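Long-range contacts in PKS (Streptomyces albus, PDB 4OQJ), which is a polyketide synthase whose ketosynthase domain probably extends acyl chains bound to acyl carrier protein during oxazolomycin biosynthesis: residues N190-S196 with D373-M378; A203-L208 with V264-L268; V302-A306 with N345-N349; V308-Q313 with N442-I446; S324-A328 with K383-M387. One frame throughout, in Å; residues are numbered along the deposited sequence. Where two conformers were deposited one is given.

Contact 1: N190-S196 with D373-M378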
loop_
_atom_site.group_PDB
_atom_site.type_symbol
_atom_site.label_atom_id
_atom_site.label_comp_id
_atom_site.label_asym_id
_atom_site.label_seq_id
_atom_site.Cartn_x
_atom_site.Cartn_y
_atom_site.Cartn_z
ATOM N N ASN A 190 -3.570 1.302 4.546
ATOM C CA ASN A 190 -4.079 1.434 5.901
ATOM C C ASN A 190 -3.239 0.631 6.902
ATOM O O ASN A 190 -3.068 -0.570 6.729
ATOM C CB ASN A 190 -5.528 0.957 5.945
ATOM C CG ASN A 190 -6.488 1.972 5.385
ATOM O OD1 ASN A 190 -6.899 1.895 4.221
ATOM N ND2 ASN A 190 -6.842 2.952 6.209
ATOM N N THR A 191 -2.733 1.311 7.935
ATOM C CA THR A 191 -2.000 0.671 9.024
ATOM C C THR A 191 -2.365 1.346 10.342
ATOM O O THR A 191 -1.520 1.537 11.214
ATOM C CB THR A 191 -0.466 0.755 8.801
ATOM O OG1 THR A 191 -0.061 2.128 8.745
ATOM C CG2 THR A 191 -0.073 0.074 7.486
ATOM N N ALA A 192 -3.626 1.719 10.474
ATOM C CA ALA A 192 -4.104 2.433 11.659
ATOM C C ALA A 192 -3.316 3.739 11.900
ATOM O O ALA A 192 -3.146 4.522 10.973
ATOM C CB ALA A 192 -4.054 1.506 12.892
ATOM N N CYS A 193 -2.861 3.992 13.125
ATOM C CA CYS A 193 -2.305 5.304 13.500
ATOM C C CYS A 193 -1.084 5.726 12.697
ATOM O O CYS A 193 -0.752 6.910 12.659
ATOM C CB CYS A 193 -1.912 5.330 14.994
ATOM S SG CYS A 193 -2.859 4.258 16.034
ATOM N N SER A 194 -0.410 4.776 12.059
ATOM C CA SER A 194 0.771 5.094 11.250
ATOM C C SER A 194 0.489 5.249 9.761
ATOM O O SER A 194 1.412 5.523 8.973
ATOM C CB SER A 194 1.836 4.017 11.456
ATOM O OG SER A 194 1.318 2.736 11.162
ATOM N N THR A 195 -0.778 5.102 9.374
ATOM C CA THR A 195 -1.181 5.171 7.968
ATOM C C THR A 195 -0.535 6.307 7.176
ATOM O O THR A 195 -0.068 6.098 6.062
ATOM C CB THR A 195 -2.722 5.321 7.847
ATOM O OG1 THR A 195 -3.353 4.119 8.314
ATOM C CG2 THR A 195 -3.142 5.603 6.415
ATOM N N SER A 196 -0.509 7.513 7.744
ATOM C CA SER A 196 0.005 8.670 7.020
ATOM C C SER A 196 1.419 8.511 6.529
ATOM O O SER A 196 1.714 8.833 5.376
ATOM C CB SER A 196 -0.038 9.936 7.901
ATOM O OG SER A 196 -1.354 10.412 8.062
ATOM N N ASP A 373 -5.426 9.961 14.606
ATOM C CA ASP A 373 -5.652 8.573 14.213
ATOM C C ASP A 373 -4.990 8.293 12.847
ATOM O O ASP A 373 -3.783 8.457 12.721
ATOM C CB ASP A 373 -7.152 8.296 14.197
ATOM C CG ASP A 373 -7.479 6.823 14.166
ATOM O OD1 ASP A 373 -7.331 6.172 15.218
ATOM O OD2 ASP A 373 -7.895 6.328 13.095
ATOM N N THR A 374 -5.751 7.908 11.823
ATOM C CA THR A 374 -5.182 7.648 10.500
ATOM C C THR A 374 -4.367 8.832 9.975
ATOM O O THR A 374 -3.362 8.654 9.270
ATOM C CB THR A 374 -6.318 7.321 9.499
ATOM O OG1 THR A 374 -7.299 6.501 10.147
ATOM C CG2 THR A 374 -5.789 6.604 8.271
ATOM N N ALA A 375 -4.802 10.037 10.330
ATOM C CA ALA A 375 -4.162 11.270 9.863
ATOM C C ALA A 375 -3.111 11.836 10.809
ATOM O O ALA A 375 -2.627 12.952 10.604
ATOM C CB ALA A 375 -5.227 12.330 9.620
ATOM N N ALA A 376 -2.771 11.105 11.862
ATOM C CA ALA A 376 -1.877 11.655 12.887
ATOM C C ALA A 376 -0.522 11.998 12.294
ATOM O O ALA A 376 0.059 13.026 12.613
ATOM C CB ALA A 376 -1.714 10.677 14.039
ATOM N N GLY A 377 -0.030 11.126 11.418
ATOM C CA GLY A 377 1.252 11.332 10.788
ATOM C C GLY A 377 1.273 12.534 9.866
ATOM O O GLY A 377 2.333 13.141 9.674
HETATM N N MSE A 378 0.129 12.878 9.276
HETATM C CA MSE A 378 0.058 14.088 8.441
HETATM C C MSE A 378 0.202 15.331 9.312
HETATM O O MSE A 378 0.915 16.265 8.967
HETATM C CB MSE A 378 -1.270 14.173 7.664
HETATM C CG MSE A 378 -1.325 13.403 6.340
HETATM SE SE MSE A 378 0.020 14.000 5.048
HETATM C CE MSE A 378 0.954 12.415 5.297
HETATM O O HOH W 1 -0.906 8.447 10.642
#
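Two turns that each lead into a helix meet head to head here. The hydrogen bonds across them converge on Thr374 O, which accepts from Ser196 OG at 2.9 Å and, weakly, from Ser196 N at 3.4 Å. A buried water adds to this knot: it donates to Cys193 O (2.5 Å) and Thr374 O (2.8 Å) and accepts from Ser196 N (3.1 Å) and Gly377 N (2.9 Å). Cys193 CA also makes a CH...O contact with Asp373 O at 3.6 Å.

The packing is tight. Ser196 CB lies 3.5 Å from Gly377 CA, and a CB on Gly377 would collide with it; Thr195 CB touches Thr374 CG2 at 3.4 Å. Inside 190-196, Thr195 OG1 donates to Ala192 O (2.7 Å) and accepts from Thr191 N (2.9 Å), holding the turn through Ala192, which has a positive phi. Asp170 of the second subunit binds Ala192 N and the side chain of Asn190. Beside the contact, His371 touches Cys193. The sequence and this sharp turn before helix 195-209 are those of the nucleophile elbow of ketosynthases in the thiolase fold, so Cys193 is probably the acyl-accepting cysteine.

Contact 2: A203-L208 with V264-L268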
loop_
_atom_site.group_PDB
_atom_site.type_symbol
_atom_site.label_atom_id
_atom_site.label_comp_id
_atom_site.label_asym_id
_atom_site.label_seq_id
_atom_site.Cartn_x
_atom_site.Cartn_y
_atom_site.Cartn_z
ATOM N N ALA A 203 4.668 6.136 -1.371
ATOM C CA ALA A 203 4.752 7.157 -2.420
ATOM C C ALA A 203 6.210 7.390 -2.837
ATOM O O ALA A 203 6.529 7.437 -4.031
ATOM C CB ALA A 203 4.130 8.439 -1.954
ATOM N N CYS A 204 7.101 7.524 -1.857
ATOM C CA CYS A 204 8.518 7.685 -2.163
ATOM C C CYS A 204 9.079 6.454 -2.882
ATOM O O CYS A 204 9.828 6.590 -3.845
ATOM C CB CYS A 204 9.308 7.960 -0.887
ATOM S SG CYS A 204 8.942 9.564 -0.115
ATOM N N LEU A 205 8.725 5.255 -2.427
ATOM C CA LEU A 205 9.182 4.027 -3.115
ATOM C C LEU A 205 8.704 4.009 -4.573
ATOM O O LEU A 205 9.464 3.698 -5.501
ATOM C CB LEU A 205 8.661 2.782 -2.403
ATOM C CG LEU A 205 9.696 1.868 -1.761
ATOM C CD1 LEU A 205 10.580 2.634 -0.775
ATOM C CD2 LEU A 205 8.984 0.723 -1.071
ATOM N N SER A 206 7.437 4.356 -4.772
ATOM C CA SER A 206 6.881 4.440 -6.124
ATOM C C SER A 206 7.642 5.421 -6.996
ATOM O O SER A 206 7.979 5.107 -8.141
ATOM C CB SER A 206 5.417 4.862 -6.084
ATOM O OG SER A 206 4.574 3.760 -6.281
ATOM N N LEU A 207 7.891 6.612 -6.454
ATOM C CA LEU A 207 8.611 7.667 -7.166
ATOM C C LEU A 207 10.002 7.234 -7.544
ATOM O O LEU A 207 10.465 7.498 -8.648
ATOM C CB LEU A 207 8.718 8.940 -6.326
ATOM C CG LEU A 207 7.490 9.846 -6.286
ATOM C CD1 LEU A 207 7.666 10.905 -5.215
ATOM C CD2 LEU A 207 7.278 10.515 -7.626
ATOM N N LEU A 208 10.682 6.577 -6.620
ATOM C CA LEU A 208 12.058 6.209 -6.865
ATOM C C LEU A 208 12.137 5.012 -7.829
ATOM O O LEU A 208 13.123 4.858 -8.539
ATOM C CB LEU A 208 12.757 5.923 -5.540
ATOM C CG LEU A 208 12.913 7.158 -4.633
ATOM C CD1 LEU A 208 13.579 6.793 -3.324
ATOM C CD2 LEU A 208 13.683 8.286 -5.327
ATOM N N VAL A 264 2.287 16.600 -1.645
ATOM C CA VAL A 264 2.608 16.298 -3.040
ATOM C C VAL A 264 4.124 16.139 -3.137
ATOM O O VAL A 264 4.865 17.034 -2.729
ATOM C CB VAL A 264 2.124 17.416 -3.975
ATOM C CG1 VAL A 264 2.466 17.120 -5.442
ATOM C CG2 VAL A 264 0.635 17.647 -3.806
ATOM N N LEU A 265 4.570 14.997 -3.655
ATOM C CA LEU A 265 5.972 14.601 -3.647
ATOM C C LEU A 265 6.493 14.459 -5.072
ATOM O O LEU A 265 5.752 14.063 -5.971
ATOM C CB LEU A 265 6.141 13.278 -2.892
ATOM C CG LEU A 265 5.547 13.286 -1.475
ATOM C CD1 LEU A 265 5.636 11.912 -0.833
ATOM C CD2 LEU A 265 6.242 14.318 -0.601
ATOM N N LYS A 266 7.774 14.780 -5.254
ATOM C CA LYS A 266 8.449 14.735 -6.545
ATOM C C LYS A 266 9.942 14.592 -6.288
ATOM O O LYS A 266 10.437 15.112 -5.292
ATOM C CB LYS A 266 8.169 16.016 -7.339
ATOM C CG LYS A 266 8.789 16.051 -8.738
ATOM C CD LYS A 266 8.662 17.445 -9.368
ATOM C CE LYS A 266 7.850 17.437 -10.631
ATOM N NZ LYS A 266 7.809 18.766 -11.328
ATOM N N ARG A 267 10.670 13.903 -7.157
ATOM C CA ARG A 267 12.116 13.824 -6.973
ATOM C C ARG A 267 12.652 15.225 -6.844
ATOM O O ARG A 267 12.221 16.112 -7.568
ATOM C CB ARG A 267 12.815 13.150 -8.137
ATOM C CG ARG A 267 12.546 11.693 -8.307
ATOM C CD ARG A 267 13.471 11.186 -9.379
ATOM N NE ARG A 267 13.194 9.809 -9.752
ATOM C CZ ARG A 267 14.005 8.783 -9.513
ATOM N NH1 ARG A 267 15.175 8.951 -8.886
ATOM N NH2 ARG A 267 13.640 7.572 -9.912
ATOM N N LEU A 268 13.586 15.429 -5.932
ATOM C CA LEU A 268 14.112 16.775 -5.711
ATOM C C LEU A 268 14.767 17.328 -6.961
ATOM O O LEU A 268 14.568 18.497 -7.296
ATOM C CB LEU A 268 15.117 16.790 -4.563
ATOM C CG LEU A 268 15.797 18.137 -4.322
ATOM C CD1 LEU A 268 14.774 19.225 -4.050
ATOM C CD2 LEU A 268 16.805 18.034 -3.156
HETATM O O HOH W 2 10.335 9.863 -10.699
#
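This is a helix-on-sheet contact: the later part of helix 195-209 lies over the end of strand 259-267 in the large mixed sheet of the ketosynthase. The two short axes come within 8.7 Å and run roughly parallel, 32° apart.

Leu265 is the apolar centre. Its CA-to-CB bond points toward the helix, and its CD1 meets Ala203 CB at 3.9 Å and Cys204 SG at 4.1 Å, while Leu207 CD1 settles 3.7 Å from Leu265 CB. Ala203 also leans on strand 214-221 and Leu208 on Ile23 of strand 23-31, so the helix spans several strands. Lys266 turns its side chain off the other face of the strand, where NZ forms salt bridges with Asp274 and Asp276.

At the margin Arg267 reaches across to the end of segment 203-208. One face of its guanidinium lies against Leu208 CA, its NH1 is 3.9 Å from Leu208 CD2, and its NH2 is 3.1 Å from Leu208 O. A water accepts from Arg267 NE at 3.0 Å and lies 3.1 Å from Leu207 O. Dispersion therefore holds the buried part of the interface, while charge and water gather at its partly exposed edge, beside the carbonyls of the helix.

Contact 3: V302-A306 with N345-N349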
loop_
_atom_site.group_PDB
_atom_site.type_symbol
_atom_site.label_atom_id
_atom_site.label_comp_id
_atom_site.label_asym_id
_atom_site.label_seq_id
_atom_site.Cartn_x
_atom_site.Cartn_y
_atom_site.Cartn_z
ATOM N N VAL A 302 9.750 -1.058 22.340
ATOM C CA VAL A 302 10.976 -0.260 22.276
ATOM C C VAL A 302 11.794 -0.659 21.056
ATOM O O VAL A 302 12.274 0.186 20.312
ATOM C CB VAL A 302 11.864 -0.428 23.530
ATOM C CG1 VAL A 302 13.070 0.507 23.461
ATOM C CG2 VAL A 302 11.092 -0.144 24.793
ATOM N N GLN A 303 11.940 -1.962 20.851
ATOM C CA GLN A 303 12.837 -2.437 19.802
ATOM C C GLN A 303 12.338 -2.120 18.410
ATOM O O GLN A 303 13.133 -1.727 17.558
ATOM C CB GLN A 303 13.079 -3.933 19.966
ATOM C CG GLN A 303 13.897 -4.238 21.213
ATOM C CD GLN A 303 15.167 -3.371 21.313
ATOM O OE1 GLN A 303 15.885 -3.182 20.328
ATOM N NE2 GLN A 303 15.425 -2.828 22.502
ATOM N N GLY A 304 11.033 -2.260 18.181
ATOM C CA GLY A 304 10.458 -1.945 16.888
ATOM C C GLY A 304 10.639 -0.477 16.548
ATOM O O GLY A 304 11.012 -0.117 15.427
ATOM N N GLN A 305 10.363 0.383 17.517
ATOM C CA GLN A 305 10.542 1.823 17.335
ATOM C C GLN A 305 12.020 2.174 17.108
ATOM O O GLN A 305 12.364 2.898 16.170
ATOM C CB GLN A 305 10.019 2.594 18.544
ATOM C CG GLN A 305 8.514 2.541 18.773
ATOM C CD GLN A 305 8.107 3.372 19.996
ATOM O OE1 GLN A 305 8.783 4.331 20.356
ATOM N NE2 GLN A 305 7.023 2.987 20.644
ATOM N N ALA A 306 12.897 1.656 17.957
ATOM C CA ALA A 306 14.319 1.976 17.832
ATOM C C ALA A 306 14.827 1.578 16.441
ATOM O O ALA A 306 15.573 2.319 15.799
ATOM C CB ALA A 306 15.120 1.274 18.927
ATOM N N ASN A 345 16.590 7.240 22.170
ATOM C CA ASN A 345 17.928 7.199 22.778
ATOM C C ASN A 345 18.742 6.052 22.170
ATOM O O ASN A 345 19.886 6.234 21.763
ATOM C CB ASN A 345 17.855 7.019 24.301
ATOM C CG ASN A 345 17.527 8.308 25.050
ATOM O OD1 ASN A 345 17.576 9.404 24.496
ATOM N ND2 ASN A 345 17.186 8.171 26.329
ATOM N N GLN A 346 18.136 4.874 22.103
ATOM C CA GLN A 346 18.838 3.692 21.605
ATOM C C GLN A 346 19.242 3.913 20.148
ATOM O O GLN A 346 20.388 3.660 19.773
ATOM C CB GLN A 346 17.975 2.428 21.743
ATOM C CG GLN A 346 18.617 1.192 21.129
ATOM C CD GLN A 346 17.760 -0.063 21.258
ATOM O OE1 GLN A 346 17.231 -0.360 22.326
ATOM N NE2 GLN A 346 17.619 -0.798 20.161
ATOM N N ALA A 347 18.314 4.393 19.321
ATOM C CA ALA A 347 18.633 4.642 17.922
ATOM C C ALA A 347 19.715 5.716 17.779
ATOM O O ALA A 347 20.653 5.553 16.995
ATOM C CB ALA A 347 17.378 5.048 17.150
ATOM N N PHE A 348 19.586 6.808 18.529
ATOM C CA PHE A 348 20.473 7.945 18.358
ATOM C C PHE A 348 21.882 7.644 18.879
ATOM O O PHE A 348 22.857 8.131 18.313
ATOM C CB PHE A 348 19.895 9.197 19.045
ATOM C CG PHE A 348 18.957 9.995 18.161
ATOM C CD1 PHE A 348 17.818 9.416 17.622
ATOM C CD2 PHE A 348 19.222 11.326 17.870
ATOM C CE1 PHE A 348 16.958 10.154 16.801
ATOM C CE2 PHE A 348 18.372 12.066 17.060
ATOM C CZ PHE A 348 17.237 11.478 16.521
ATOM N N ASN A 349 21.985 6.821 19.921
ATOM C CA ASN A 349 23.279 6.520 20.553
ATOM C C ASN A 349 23.957 5.277 19.984
ATOM O O ASN A 349 24.961 4.816 20.521
ATOM C CB ASN A 349 23.110 6.321 22.066
ATOM C CG ASN A 349 22.735 7.597 22.798
ATOM O OD1 ASN A 349 23.123 8.700 22.403
ATOM N ND2 ASN A 349 21.987 7.448 23.887
#
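A reciprocal pair of amide hydrogen bonds joins the two glutamines. Gln346 NE2 donates to Gln303 OE1 at 3.0 Å, almost linearly, and Gln303 NE2 donates back to Gln346 OE1 at 3.1 Å, so the two carboxamides meet head to head and each serves as both donor and acceptor. Gln303 has its CA-to-CB bond turned off the other helix and bends its chain back to get there; Gln346 is extended straight across.

Beneath this bridge the packing is close but small. Gln346 NE2 sits 3.5 Å from Ala306 CB, and Val302 CG1 lies 4.4 Å from Gln346 OE1. Deeper in, Ala306 and Ala347 bring the backbones to 5.1 Å between their CA atoms, and Ala347 CB rests 3.5 Å from Ala306 O. Ala347 goes on to touch Val309, further along helix 302-316, while Ile339 packs against Val302.

Alanines thus let helices 302-316 and 336-348 come close on the buried side, and a neutral amide pair, each donating to and accepting from the other, spans them on the exposed side.

Contact 4: V308-Q313 with N442-I446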
loop_
_atom_site.group_PDB
_atom_site.type_symbol
_atom_site.label_atom_id
_atom_site.label_comp_id
_atom_site.label_asym_id
_atom_site.label_seq_id
_atom_site.Cartn_x
_atom_site.Cartn_y
_atom_site.Cartn_z
ATOM N N VAL A 308 13.152 1.235 13.541
ATOM C CA VAL A 308 12.679 1.965 12.370
ATOM C C VAL A 308 13.345 3.354 12.322
ATOM O O VAL A 308 13.633 3.874 11.241
ATOM C CB VAL A 308 11.143 2.076 12.347
ATOM C CG1 VAL A 308 10.647 3.204 13.253
ATOM C CG2 VAL A 308 10.673 2.292 10.934
ATOM N N VAL A 309 13.653 3.931 13.481
ATOM C CA VAL A 309 14.327 5.232 13.502
ATOM C C VAL A 309 15.747 5.107 12.944
ATOM O O VAL A 309 16.175 5.886 12.080
ATOM C CB VAL A 309 14.356 5.811 14.926
ATOM C CG1 VAL A 309 15.255 7.062 15.020
ATOM C CG2 VAL A 309 12.948 6.145 15.356
ATOM N N ALA A 310 16.475 4.106 13.423
ATOM C CA ALA A 310 17.822 3.859 12.936
ATOM C C ALA A 310 17.802 3.577 11.436
ATOM O O ALA A 310 18.635 4.089 10.695
ATOM C CB ALA A 310 18.457 2.689 13.705
ATOM N N GLU A 311 16.839 2.778 10.989
ATOM C CA GLU A 311 16.739 2.374 9.585
ATOM C C GLU A 311 16.497 3.581 8.696
ATOM O O GLU A 311 17.063 3.704 7.616
ATOM C CB GLU A 311 15.611 1.348 9.378
ATOM C CG GLU A 311 15.553 0.783 7.958
ATOM C CD GLU A 311 14.400 -0.198 7.714
ATOM O OE1 GLU A 311 13.807 -0.719 8.679
ATOM O OE2 GLU A 311 14.093 -0.455 6.538
ATOM N N ALA A 312 15.645 4.485 9.154
ATOM C CA ALA A 312 15.361 5.702 8.380
ATOM C C ALA A 312 16.608 6.584 8.254
ATOM O O ALA A 312 16.909 7.098 7.172
ATOM C CB ALA A 312 14.227 6.483 9.024
ATOM N N GLN A 313 17.342 6.752 9.350
ATOM C CA GLN A 313 18.550 7.563 9.319
ATOM C C GLN A 313 19.605 6.948 8.397
ATOM O O GLN A 313 20.285 7.662 7.657
ATOM C CB GLN A 313 19.124 7.736 10.729
ATOM C CG GLN A 313 18.272 8.605 11.615
ATOM C CD GLN A 313 18.831 8.742 13.017
ATOM O OE1 GLN A 313 19.810 8.093 13.374
ATOM N NE2 GLN A 313 18.206 9.590 13.818
ATOM N N ASN A 442 5.351 0.467 12.291
ATOM C CA ASN A 442 6.052 1.687 12.654
ATOM C C ASN A 442 6.624 2.381 11.448
ATOM O O ASN A 442 7.061 1.728 10.523
ATOM C CB ASN A 442 7.194 1.375 13.608
ATOM C CG ASN A 442 6.752 0.543 14.789
ATOM O OD1 ASN A 442 5.810 0.901 15.475
ATOM N ND2 ASN A 442 7.440 -0.585 15.032
ATOM N N ALA A 443 6.650 3.707 11.477
ATOM C CA ALA A 443 7.222 4.496 10.405
ATOM C C ALA A 443 8.018 5.665 10.971
ATOM O O ALA A 443 7.670 6.213 12.025
ATOM C CB ALA A 443 6.142 4.997 9.492
ATOM N N HIS A 444 9.094 6.027 10.283
ATOM C CA HIS A 444 9.887 7.207 10.634
ATOM C C HIS A 444 10.399 7.827 9.340
ATOM O O HIS A 444 10.841 7.126 8.435
ATOM C CB HIS A 444 11.039 6.837 11.565
ATOM C CG HIS A 444 11.761 8.015 12.161
ATOM N ND1 HIS A 444 11.312 8.678 13.288
ATOM C CD2 HIS A 444 12.913 8.631 11.797
ATOM C CE1 HIS A 444 12.169 9.640 13.598
ATOM N NE2 HIS A 444 13.153 9.626 12.717
ATOM N N VAL A 445 10.303 9.145 9.257
ATOM C CA VAL A 445 10.651 9.911 8.066
ATOM C C VAL A 445 11.687 10.983 8.435
ATOM O O VAL A 445 11.555 11.670 9.465
ATOM C CB VAL A 445 9.395 10.554 7.467
ATOM C CG1 VAL A 445 9.726 11.509 6.316
ATOM C CG2 VAL A 445 8.444 9.474 7.020
ATOM N N ILE A 446 12.724 11.112 7.609
ATOM C CA ILE A 446 13.758 12.118 7.821
ATOM C C ILE A 446 13.498 13.254 6.858
ATOM O O ILE A 446 13.400 13.042 5.641
ATOM C CB ILE A 446 15.176 11.577 7.583
ATOM C CG1 ILE A 446 15.454 10.351 8.478
ATOM C CG2 ILE A 446 16.218 12.689 7.796
ATOM C CD1 ILE A 446 15.337 10.603 9.960
HETATM O O HOH W 3 15.637 10.926 13.287
#
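The imidazole of His444 lies under Val309, whose CG2 sits 3.9 Å from the ring centroid and 21° off the ring normal, a CH-pi contact over the face. Ala312 CB approaches the edge of the same ring, 3.7 Å from His444 CD2, and also lies 3.5 Å from His444 O. The ring's nitrogens have polar partners of their own: ND1 is hydrogen-bonded to Ser434 OG, and a water lies 2.9 Å from both His444 NE2 and Gln313 NE2, while Gln313 OE1 is hydrogen-bonded to Arg350.

Earlier along the strand Val308 CG2 packs 3.7 Å from Asn442 O; further along, Ile446 CG1 reaches Ala312 CB at 4.1 Å and Ile446 CD1 meets Gln313 CG at 3.9 Å. Asn442, His444 and Ile446 thus face the helix, with Ala443 and Val445 on the strand's opposite face.

Segments 308-313 and 442-446 cross at -33°, their axes 7.5 Å apart at closest. Helix 302-316 reaches neighbouring strand 280-289 through Val308, and Val309 extends to helix 336-348; Glu311 forms a salt bridge with Arg131 of the second subunit.

Contact 5: S324-A328 with K383-M387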
loop_
_atom_site.group_PDB
_atom_site.type_symbol
_atom_site.label_atom_id
_atom_site.label_comp_id
_atom_site.label_asym_id
_atom_site.label_seq_id
_atom_site.Cartn_x
_atom_site.Cartn_y
_atom_site.Cartn_z
ATOM N N SER A 324 18.166 17.749 14.705
ATOM C CA SER A 324 18.011 18.753 15.776
ATOM C C SER A 324 16.572 18.941 16.246
ATOM O O SER A 324 16.317 19.730 17.162
ATOM C CB SER A 324 18.574 20.120 15.332
ATOM O OG SER A 324 18.079 20.504 14.060
ATOM N N TYR A 325 15.640 18.229 15.617
ATOM C CA TYR A 325 14.251 18.161 16.089
ATOM C C TYR A 325 13.654 16.775 15.788
ATOM O O TYR A 325 13.836 16.238 14.698
ATOM C CB TYR A 325 13.363 19.256 15.442
ATOM C CG TYR A 325 11.946 19.135 15.933
ATOM C CD1 TYR A 325 11.617 19.519 17.224
ATOM C CD2 TYR A 325 10.950 18.586 15.137
ATOM C CE1 TYR A 325 10.346 19.361 17.714
ATOM C CE2 TYR A 325 9.663 18.434 15.618
ATOM C CZ TYR A 325 9.371 18.821 16.911
ATOM O OH TYR A 325 8.102 18.659 17.430
ATOM N N VAL A 326 12.936 16.198 16.744
ATOM C CA VAL A 326 12.128 15.012 16.465
ATOM C C VAL A 326 10.671 15.274 16.815
ATOM O O VAL A 326 10.349 15.716 17.919
ATOM C CB VAL A 326 12.613 13.753 17.247
ATOM C CG1 VAL A 326 11.595 12.612 17.139
ATOM C CG2 VAL A 326 13.967 13.293 16.745
ATOM N N GLU A 327 9.802 14.988 15.857
ATOM C CA GLU A 327 8.374 15.012 16.071
ATOM C C GLU A 327 7.982 13.601 16.480
ATOM O O GLU A 327 7.926 12.691 15.652
ATOM C CB GLU A 327 7.630 15.482 14.814
ATOM C CG GLU A 327 6.089 15.334 14.843
ATOM C CD GLU A 327 5.393 16.257 15.862
ATOM O OE1 GLU A 327 6.026 17.199 16.385
ATOM O OE2 GLU A 327 4.194 16.032 16.129
ATOM N N ALA A 328 7.740 13.446 17.772
ATOM C CA ALA A 328 7.373 12.183 18.383
ATOM C C ALA A 328 5.961 11.762 18.017
ATOM O O ALA A 328 5.119 12.590 17.678
ATOM C CB ALA A 328 7.490 12.291 19.873
ATOM N N LYS A 383 3.515 19.704 10.390
ATOM C CA LYS A 383 4.069 20.621 11.389
ATOM C C LYS A 383 5.561 20.753 11.171
ATOM O O LYS A 383 6.108 21.847 11.216
ATOM C CB LYS A 383 3.798 20.138 12.829
ATOM C CG LYS A 383 4.786 20.666 13.891
ATOM C CD LYS A 383 4.532 20.025 15.262
ATOM C CE LYS A 383 5.575 20.470 16.291
ATOM N NZ LYS A 383 5.323 19.790 17.563
ATOM N N THR A 384 6.219 19.621 10.945
ATOM C CA THR A 384 7.674 19.592 10.846
ATOM C C THR A 384 8.121 20.291 9.566
ATOM O O THR A 384 9.114 21.012 9.557
ATOM C CB THR A 384 8.196 18.121 10.893
ATOM O OG1 THR A 384 7.803 17.523 12.140
ATOM C CG2 THR A 384 9.701 18.060 10.764
ATOM N N ILE A 385 7.375 20.103 8.487
ATOM C CA ILE A 385 7.673 20.805 7.237
ATOM C C ILE A 385 7.574 22.327 7.413
ATOM O O ILE A 385 8.428 23.062 6.934
ATOM C CB ILE A 385 6.730 20.350 6.105
ATOM C CG1 ILE A 385 7.075 18.922 5.688
ATOM C CG2 ILE A 385 6.826 21.289 4.896
ATOM C CD1 ILE A 385 6.028 18.263 4.803
ATOM N N LEU A 386 6.544 22.801 8.109
ATOM C CA LEU A 386 6.370 24.241 8.302
ATOM C C LEU A 386 7.476 24.833 9.180
ATOM O O LEU A 386 7.978 25.926 8.904
ATOM C CB LEU A 386 4.996 24.536 8.908
ATOM C CG LEU A 386 3.824 24.220 7.961
ATOM C CD1 LEU A 386 2.497 24.244 8.697
ATOM C CD2 LEU A 386 3.785 25.214 6.798
HETATM N N MSE A 387 7.850 24.118 10.235
HETATM C CA MSE A 387 8.937 24.549 11.113
HETATM C C MSE A 387 10.215 24.743 10.320
HETATM O O MSE A 387 10.936 25.719 10.528
HETATM C CB MSE A 387 9.197 23.519 12.226
HETATM C CG MSE A 387 8.124 23.415 13.272
HETATM SE SE MSE A 387 8.447 21.832 14.398
HETATM C CE MSE A 387 10.143 22.341 15.177
#
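A buried ion pair and a Met-aromatic contact share one tyrosine here. Met387, a selenomethionine in this crystal, lays its CE squarely over the ring of Tyr325, 3.6 Å from the centroid and only 6° off the normal; its SE is 4.1 Å from the same centroid, also over the face. At the far end of the ring, Tyr325 OH donates to Glu327 OE1 at 2.7 Å, and Lys383 NZ forms a salt bridge with that same Glu327 OE1 at 2.9 Å. One carboxylate oxygen thus accepts both hydrogen bonds, and Glu327 OE2 is held by the backbone N of Val365. Thr384 packs against both strand side chains: its OG1 is 3.4 Å from Glu327 CB and near the edge of the Tyr325 ring, and it is hydrogen-bonded to Gly380 O.

Strand 325-327 runs nearly antiparallel to helix segment 383-387, at 155°, with the axes 9.9 Å apart. Tyr325 and Glu327 face this helix while Val326 points off the other side, against Leu344 and Phe348 of helix 336-348; helix 38-46 packs on Lys383 and Met387.

Contacts 1, 2, 4 and 5 are buried; contact 3, partly exposed, lies in the outer helix layer. Helix 195-209 serves contacts 1 and 2, and helix 376-390 serves contacts 1 and 5, so the two inner helices meet at their starts and each packs a sheet strand further along. Contacts 3 and 4 share helix 302-316 and touch, through Ala347 against Val309 and Phe348 against Gln313; Phe348 also reaches Val326 of contact 5. Chemistry follows place: a serine-to-carbonyl bond and a bridging water at the probable active site, mainly apolar packing on the sheet in contacts 2 and 4, a buried ion pair in contact 5, and paired amides at the surface.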